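Long-range contact in lysyl-trna-dependent l-ysyl-phosphatidylgycerol synthase (Bacillus licheniformis, PDB 4V36), which probably transfers lysine from lysyl-tRNA to the membrane lipid phosphatidylglycerol, a lipid modification linked to bacterial resistance: residues R277-Y288 and L319-I330. Residues are numbered along the deposited sequence; the frame is centred on the assembly and turned at random.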
ATOM      1  N   ARG A 277       8.456 -20.422  16.163  1.00 18.33           N
ATOM      2  CA  ARG A 277       7.763 -19.199  16.555  1.00 26.00           C
ATOM      3  C   ARG A 277       7.547 -18.285  15.356  1.00 35.81           C
ATOM      4  O   ARG A 277       6.418 -17.911  15.042  1.00 38.23           O
ATOM      5  CB  ARG A 277       8.551 -18.450  17.630  1.00 37.36           C
ATOM      6  CG  ARG A 277       8.619 -19.141  18.978  1.00 43.59           C
ATOM      7  CD  ARG A 277       9.506 -18.350  19.930  1.00 46.44           C
ATOM      8  NE  ARG A 277       9.041 -16.975  20.098  1.00 31.62           N
ATOM      9  CZ  ARG A 277       9.798 -15.980  20.549  1.00 35.12           C
ATOM     10  NH1 ARG A 277      11.064 -16.204  20.873  1.00 50.30           N
ATOM     11  NH2 ARG A 277       9.295 -14.759  20.674  1.00 33.20           N
ATOM     12  N   LEU A 278       8.643 -17.937  14.690  1.00 31.37           N
ATOM     13  CA  LEU A 278       8.610 -17.020  13.559  1.00 26.72           C
ATOM     14  C   LEU A 278       7.804 -17.589  12.397  1.00 25.43           C
ATOM     15  O   LEU A 278       7.056 -16.866  11.738  1.00 30.62           O
ATOM     16  CB  LEU A 278      10.034 -16.693  13.103  1.00 21.77           C
ATOM     17  CG  LEU A 278      10.177 -15.643  12.000  1.00 24.29           C
ATOM     18  CD1 LEU A 278       9.536 -14.331  12.426  1.00 18.72           C
ATOM     19  CD2 LEU A 278      11.640 -15.439  11.646  1.00 32.60           C
ATOM     20  N   ALA A 279       7.957 -18.888  12.154  1.00 25.39           N
ATOM     21  CA  ALA A 279       7.259 -19.553  11.059  1.00 26.32           C
ATOM     22  C   ALA A 279       5.746 -19.488  11.240  1.00 30.54           C
ATOM     23  O   ALA A 279       5.016 -19.159  10.306  1.00 32.16           O
ATOM     24  CB  ALA A 279       7.717 -21.000  10.943  1.00 22.66           C
ATOM     25  N   ALA A 280       5.283 -19.795  12.447  1.00 33.21           N
ATOM     26  CA  ALA A 280       3.856 -19.793  12.747  1.00 32.83           C
ATOM     27  C   ALA A 280       3.256 -18.396  12.609  1.00 38.09           C
ATOM     28  O   ALA A 280       2.122 -18.237  12.159  1.00 30.97           O
ATOM     29  CB  ALA A 280       3.610 -20.337  14.145  1.00 25.67           C
ATOM     30  N   VAL A 281       4.029 -17.388  12.996  1.00 41.80           N
ATOM     31  CA  VAL A 281       3.574 -16.004  12.934  1.00 35.59           C
ATOM     32  C   VAL A 281       3.415 -15.530  11.491  1.00 38.22           C
ATOM     33  O   VAL A 281       2.439 -14.859  11.152  1.00 40.52           O
ATOM     34  CB  VAL A 281       4.545 -15.067  13.676  1.00 38.57           C
ATOM     35  CG1 VAL A 281       4.193 -13.618  13.414  1.00 44.76           C
ATOM     36  CG2 VAL A 281       4.522 -15.357  15.166  1.00 39.78           C
ATOM     37  N   ILE A 282       4.370 -15.892  10.641  1.00 39.15           N
ATOM     38  CA  ILE A 282       4.358 -15.456   9.249  1.00 37.87           C
ATOM     39  C   ILE A 282       3.197 -16.056   8.464  1.00 35.46           C
ATOM     40  O   ILE A 282       2.489 -15.340   7.757  1.00 40.90           O
ATOM     41  CB  ILE A 282       5.677 -15.806   8.545  1.00 45.20           C
ATOM     42  CG1 ILE A 282       6.803 -14.931   9.089  1.00 49.11           C
ATOM     43  CG2 ILE A 282       5.551 -15.620   7.041  1.00 45.66           C
ATOM     44  CD1 ILE A 282       8.053 -14.983   8.265  1.00 55.07           C
ATOM     45  N   PHE A 283       2.996 -17.363   8.590  1.00 34.13           N
ATOM     46  CA  PHE A 283       1.896 -18.026   7.896  1.00 38.89           C
ATOM     47  C   PHE A 283       0.546 -17.535   8.415  1.00 40.62           C
ATOM     48  O   PHE A 283      -0.449 -17.547   7.690  1.00 41.31           O
ATOM     49  CB  PHE A 283       2.004 -19.546   8.035  1.00 34.39           C
ATOM     50  CG  PHE A 283       3.069 -20.156   7.166  1.00 38.12           C
ATOM     51  CD1 PHE A 283       2.865 -20.307   5.803  1.00 27.05           C
ATOM     52  CD2 PHE A 283       4.270 -20.579   7.707  1.00 34.06           C
ATOM     53  CE1 PHE A 283       3.841 -20.866   4.998  1.00 24.97           C
ATOM     54  CE2 PHE A 283       5.250 -21.140   6.909  1.00 31.35           C
ATOM     55  CZ  PHE A 283       5.035 -21.284   5.553  1.00 24.75           C
ATOM     56  N   ASN A 284       0.520 -17.105   9.673  1.00 38.75           N
ATOM     57  CA  ASN A 284      -0.655 -16.451  10.233  1.00 44.42           C
ATOM     58  C   ASN A 284      -0.870 -15.093   9.582  1.00 47.51           C
ATOM     59  O   ASN A 284      -2.002 -14.646   9.392  1.00 44.40           O
ATOM     60  CB  ASN A 284      -0.511 -16.285  11.748  1.00 35.83           C
ATOM     61  CG  ASN A 284      -1.656 -15.500  12.364  1.00 33.83           C
ATOM     62  OD1 ASN A 284      -1.617 -14.272  12.432  1.00 38.94           O
ATOM     63  ND2 ASN A 284      -2.683 -16.210  12.819  1.00 28.66           N
ATOM     64  N   ASN A 285       0.239 -14.449   9.237  1.00 54.27           N
ATOM     65  CA  ASN A 285       0.230 -13.081   8.739  1.00 52.19           C
ATOM     66  C   ASN A 285      -0.218 -12.954   7.283  1.00 58.82           C
ATOM     67  O   ASN A 285      -0.755 -11.918   6.887  1.00 55.88           O
ATOM     68  CB  ASN A 285       1.624 -12.471   8.911  1.00 51.12           C
ATOM     69  CG  ASN A 285       1.771 -11.141   8.209  1.00 58.35           C
ATOM     70  OD1 ASN A 285       2.146 -11.086   7.039  1.00 63.48           O
ATOM     71  ND2 ASN A 285       1.476 -10.058   8.920  1.00 56.64           N
ATOM     72  N   VAL A 286      -0.004 -14.003   6.492  1.00 65.31           N
ATOM     73  CA  VAL A 286      -0.313 -13.968   5.061  1.00 73.29           C
ATOM     74  C   VAL A 286      -1.782 -13.628   4.804  1.00 72.98           C
ATOM     75  O   VAL A 286      -2.586 -14.500   4.471  1.00 70.92           O
ATOM     76  CB  VAL A 286       0.019 -15.310   4.375  1.00 79.52           C
ATOM     77  CG1 VAL A 286       0.004 -15.149   2.859  1.00 84.41           C
ATOM     78  CG2 VAL A 286       1.375 -15.817   4.831  1.00 76.35           C
ATOM     79  N   SER A 287      -2.109 -12.347   4.963  1.00 75.11           N
ATOM     80  CA  SER A 287      -3.468 -11.838   4.800  1.00 67.35           C
ATOM     81  C   SER A 287      -3.493 -10.323   4.971  1.00 62.13           C
ATOM     82  O   SER A 287      -4.251  -9.623   4.301  1.00 67.36           O
ATOM     83  CB  SER A 287      -4.422 -12.481   5.811  1.00 63.49           C
ATOM     84  OG  SER A 287      -5.682 -11.831   5.809  1.00 54.83           O
ATOM     85  N   TYR A 288      -2.651  -9.831   5.873  1.00 51.67           N
ATOM     86  CA  TYR A 288      -2.675  -8.431   6.276  1.00 43.09           C
ATOM     87  C   TYR A 288      -1.659  -7.579   5.522  1.00 54.52           C
ATOM     88  O   TYR A 288      -1.711  -6.351   5.576  1.00 61.91           O
ATOM     89  CB  TYR A 288      -2.418  -8.315   7.784  1.00 44.82           C
ATOM     90  CG  TYR A 288      -3.516  -8.891   8.652  1.00 48.79           C
ATOM     91  CD1 TYR A 288      -3.654 -10.265   8.814  1.00 54.83           C
ATOM     92  CD2 TYR A 288      -4.407  -8.061   9.321  1.00 41.66           C
ATOM     93  CE1 TYR A 288      -4.654 -10.795   9.606  1.00 48.26           C
ATOM     94  CE2 TYR A 288      -5.410  -8.583  10.118  1.00 36.46           C
ATOM     95  CZ  TYR A 288      -5.527  -9.949  10.255  1.00 47.87           C
ATOM     96  OH  TYR A 288      -6.524 -10.471  11.046  1.00 62.10           O
ATOM     97  N   LEU A 319      11.526 -10.698  17.158  1.00 23.62           N
ATOM     98  CA  LEU A 319      10.964 -10.569  15.816  1.00 24.91           C
ATOM     99  C   LEU A 319       9.577 -11.214  15.646  1.00 22.34           C
ATOM    100  O   LEU A 319       8.710 -10.624  14.999  1.00 25.84           O
ATOM    101  CB  LEU A 319      11.939 -11.147  14.784  1.00 15.73           C
ATOM    102  CG  LEU A 319      11.553 -11.035  13.310  1.00 24.05           C
ATOM    103  CD1 LEU A 319      11.317  -9.585  12.930  1.00 15.18           C
ATOM    104  CD2 LEU A 319      12.633 -11.655  12.432  1.00 22.99           C
ATOM    105  N   PRO A 320       9.353 -12.421  16.211  1.00 20.42           N
ATOM    106  CA  PRO A 320       7.997 -12.975  16.088  1.00 15.15           C
ATOM    107  C   PRO A 320       6.923 -12.111  16.748  1.00 23.07           C
ATOM    108  O   PRO A 320       5.831 -11.965  16.196  1.00 17.30           O
ATOM    109  CB  PRO A 320       8.107 -14.327  16.799  1.00 21.94           C
ATOM    110  CG  PRO A 320       9.535 -14.697  16.677  1.00 18.26           C
ATOM    111  CD  PRO A 320      10.285 -13.407  16.792  1.00 18.75           C
ATOM    112  N   VAL A 321       7.229 -11.551  17.913  1.00 19.78           N
ATOM    113  CA  VAL A 321       6.291 -10.676  18.607  1.00 21.27           C
ATOM    114  C   VAL A 321       6.043  -9.408  17.796  1.00 23.46           C
ATOM    115  O   VAL A 321       4.904  -8.961  17.657  1.00 18.93           O
ATOM    116  CB  VAL A 321       6.802 -10.290  20.008  1.00 29.36           C
ATOM    117  CG1 VAL A 321       5.817  -9.355  20.696  1.00 26.85           C
ATOM    118  CG2 VAL A 321       7.041 -11.536  20.847  1.00 23.77           C
ATOM    119  N   THR A 322       7.121  -8.845  17.258  1.00 19.98           N
ATOM    120  CA  THR A 322       7.057  -7.631  16.451  1.00 14.15           C
ATOM    121  C   THR A 322       6.087  -7.774  15.281  1.00 17.77           C
ATOM    122  O   THR A 322       5.289  -6.874  15.010  1.00 21.71           O
ATOM    123  CB  THR A 322       8.450  -7.256  15.909  1.00 16.49           C
ATOM    124  OG1 THR A 322       9.343  -7.027  17.006  1.00 21.03           O
ATOM    125  CG2 THR A 322       8.376  -6.002  15.049  1.00 24.12           C
ATOM    126  N   MET A 323       6.154  -8.911  14.597  1.00 13.44           N
ATOM    127  CA  MET A 323       5.275  -9.183  13.465  1.00 22.95           C
ATOM    128  C   MET A 323       3.812  -9.256  13.892  1.00 22.06           C
ATOM    129  O   MET A 323       2.926  -8.796  13.174  1.00 27.02           O
ATOM    130  CB  MET A 323       5.683 -10.485  12.775  1.00 21.55           C
ATOM    131  CG  MET A 323       6.992 -10.405  12.014  1.00 30.98           C
ATOM    132  SD  MET A 323       6.887  -9.292  10.600  1.00 43.44           S
ATOM    133  CE  MET A 323       5.568 -10.057   9.658  1.00 55.11           C
ATOM    134  N   ILE A 324       3.567  -9.835  15.063  1.00 19.87           N
ATOM    135  CA  ILE A 324       2.214  -9.949  15.598  1.00 16.68           C
ATOM    136  C   ILE A 324       1.631  -8.576  15.926  1.00 18.57           C
ATOM    137  O   ILE A 324       0.475  -8.288  15.604  1.00 25.89           O
ATOM    138  CB  ILE A 324       2.182 -10.838  16.858  1.00 28.92           C
ATOM    139  CG1 ILE A 324       2.410 -12.300  16.477  1.00 41.62           C
ATOM    140  CG2 ILE A 324       0.854 -10.701  17.585  1.00 24.06           C
ATOM    141  CD1 ILE A 324       1.333 -12.864  15.574  1.00 41.40           C
ATOM    142  N   LEU A 325       2.436  -7.731  16.562  1.00 16.41           N
ATOM    143  CA  LEU A 325       2.007  -6.384  16.925  1.00 18.49           C
ATOM    144  C   LEU A 325       1.623  -5.569  15.693  1.00 22.64           C
ATOM    145  O   LEU A 325       0.624  -4.851  15.700  1.00 24.13           O
ATOM    146  CB  LEU A 325       3.107  -5.664  17.706  1.00 13.83           C
ATOM    147  CG  LEU A 325       3.562  -6.317  19.013  1.00 16.13           C
ATOM    148  CD1 LEU A 325       4.726  -5.550  19.619  1.00 22.09           C
ATOM    149  CD2 LEU A 325       2.409  -6.414  20.001  1.00 25.52           C
ATOM    150  N   VAL A 326       2.423  -5.692  14.639  1.00 22.55           N
ATOM    151  CA  VAL A 326       2.163  -4.987  13.389  1.00 23.75           C
ATOM    152  C   VAL A 326       0.925  -5.551  12.700  1.00 21.97           C
ATOM    153  O   VAL A 326       0.100  -4.804  12.173  1.00 21.94           O
ATOM    154  CB  VAL A 326       3.374  -5.069  12.434  1.00 12.15           C
ATOM    155  CG1 VAL A 326       3.039  -4.449  11.085  1.00 13.66           C
ATOM    156  CG2 VAL A 326       4.579  -4.381  13.053  1.00 12.68           C
ATOM    157  N   THR A 327       0.795  -6.875  12.715  1.00 16.26           N
ATOM    158  CA  THR A 327      -0.360  -7.541  12.125  1.00 24.55           C
ATOM    159  C   THR A 327      -1.657  -7.085  12.788  1.00 19.79           C
ATOM    160  O   THR A 327      -2.640  -6.787  12.108  1.00 19.76           O
ATOM    161  CB  THR A 327      -0.244  -9.074  12.234  1.00 29.34           C
ATOM    162  OG1 THR A 327       0.914  -9.519  11.518  1.00 26.81           O
ATOM    163  CG2 THR A 327      -1.477  -9.748  11.657  1.00 29.19           C
ATOM    164  N   ARG A 328      -1.652  -7.020  14.115  1.00 13.23           N
ATOM    165  CA  ARG A 328      -2.826  -6.566  14.855  1.00 20.75           C
ATOM    166  C   ARG A 328      -3.080  -5.080  14.626  1.00 17.63           C
ATOM    167  O   ARG A 328      -4.225  -4.631  14.641  1.00 19.02           O
ATOM    168  CB  ARG A 328      -2.668  -6.850  16.350  1.00 15.00           C
ATOM    169  CG  ARG A 328      -2.836  -8.313  16.715  1.00 29.46           C
ATOM    170  CD  ARG A 328      -2.631  -8.552  18.204  1.00 29.53           C
ATOM    171  NE  ARG A 328      -3.607  -7.843  19.027  1.00 25.53           N
ATOM    172  CZ  ARG A 328      -4.788  -8.340  19.384  1.00 33.48           C
ATOM    173  NH1 ARG A 328      -5.148  -9.551  18.984  1.00 34.37           N
ATOM    174  NH2 ARG A 328      -5.611  -7.624  20.138  1.00 31.97           N
ATOM    175  N   LEU A 329      -2.006  -4.324  14.417  1.00 18.64           N
ATOM    176  CA  LEU A 329      -2.116  -2.900  14.122  1.00 16.58           C
ATOM    177  C   LEU A 329      -2.833  -2.687  12.793  1.00 18.74           C
ATOM    178  O   LEU A 329      -3.661  -1.785  12.655  1.00 20.59           O
ATOM    179  CB  LEU A 329      -0.735  -2.247  14.093  1.00 21.47           C
ATOM    180  CG  LEU A 329      -0.687  -0.774  13.684  1.00 20.74           C
ATOM    181  CD1 LEU A 329      -1.517   0.077  14.632  1.00 18.19           C
ATOM    182  CD2 LEU A 329       0.753  -0.284  13.631  1.00 14.76           C
ATOM    183  N   ILE A 330      -2.509  -3.527  11.817  1.00 18.45           N
ATOM    184  CA  ILE A 330      -3.189  -3.507  10.528  1.00 17.18           C
ATOM    185  C   ILE A 330      -4.650  -3.918  10.717  1.00 17.74           C
ATOM    186  O   ILE A 330      -5.535  -3.459   9.995  1.00 20.71           O
ATOM    187  CB  ILE A 330      -2.489  -4.436   9.515  1.00 19.93           C
ATOM    188  CG1 ILE A 330      -1.039  -3.987   9.306  1.00 18.44           C
ATOM    189  CG2 ILE A 330      -3.226  -4.454   8.186  1.00 20.54           C
ATOM    190  CD1 ILE A 330      -0.232  -4.907   8.416  1.00 15.03           C
TER
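Val281 wedges its two methyls into helix 319-330 between Pro320, Met323 and Ile324. Its chi1 of 171° sets CG1 opposite the backbone N, 3.5 Å from Met323 CB and also against Ile324 CD1, while CG2 faces Pro320 CB and Ile324 CG1. A short branched residue suits this place, because the helix axes come within 8.9 Å of each other. One turn before Met323, Pro320 presents its ring to helix 277-285; its CG sits 4.1 Å from Leu278 CB. Proline fits well in the first turn of helix 319-330, where a missing N-H costs no helical bond.

The two helices run nearly parallel, 17° apart, beside the central mixed sheet of this acetyltransferase-like fold. Met323 and Leu319 touch strand 305-313, and Ile282 touches Phe113 of strand 111-122, so both helices rest on the sheet.

Arg277 can be followed outward. Its CB meets Pro320 CG at 4.0 Å; a bend at chi3 (57°) then brings NE and CZ back over the same carbon, so that Pro320 CG lies over one guanidinium face. NH2 ends near Val321 CG2, at the group's edge, and the long chain covers apolar surface while its charge stays at the exterior.

Thr327, within helix 319-330, serves two partners: Thr327 OG1 donates a hydrogen bond to Met323 O (2.7 Å), and its methyl CG2 makes a CH-pi contact with Tyr288, just past helix 277-285, 3.8 Å from the ring centroid. Tyrosine suits by offering that methyl a flat face. Ile330 CG2 reaches the ring edge, and Lys179 of the lysine amide pocket adds a cation-pi contact.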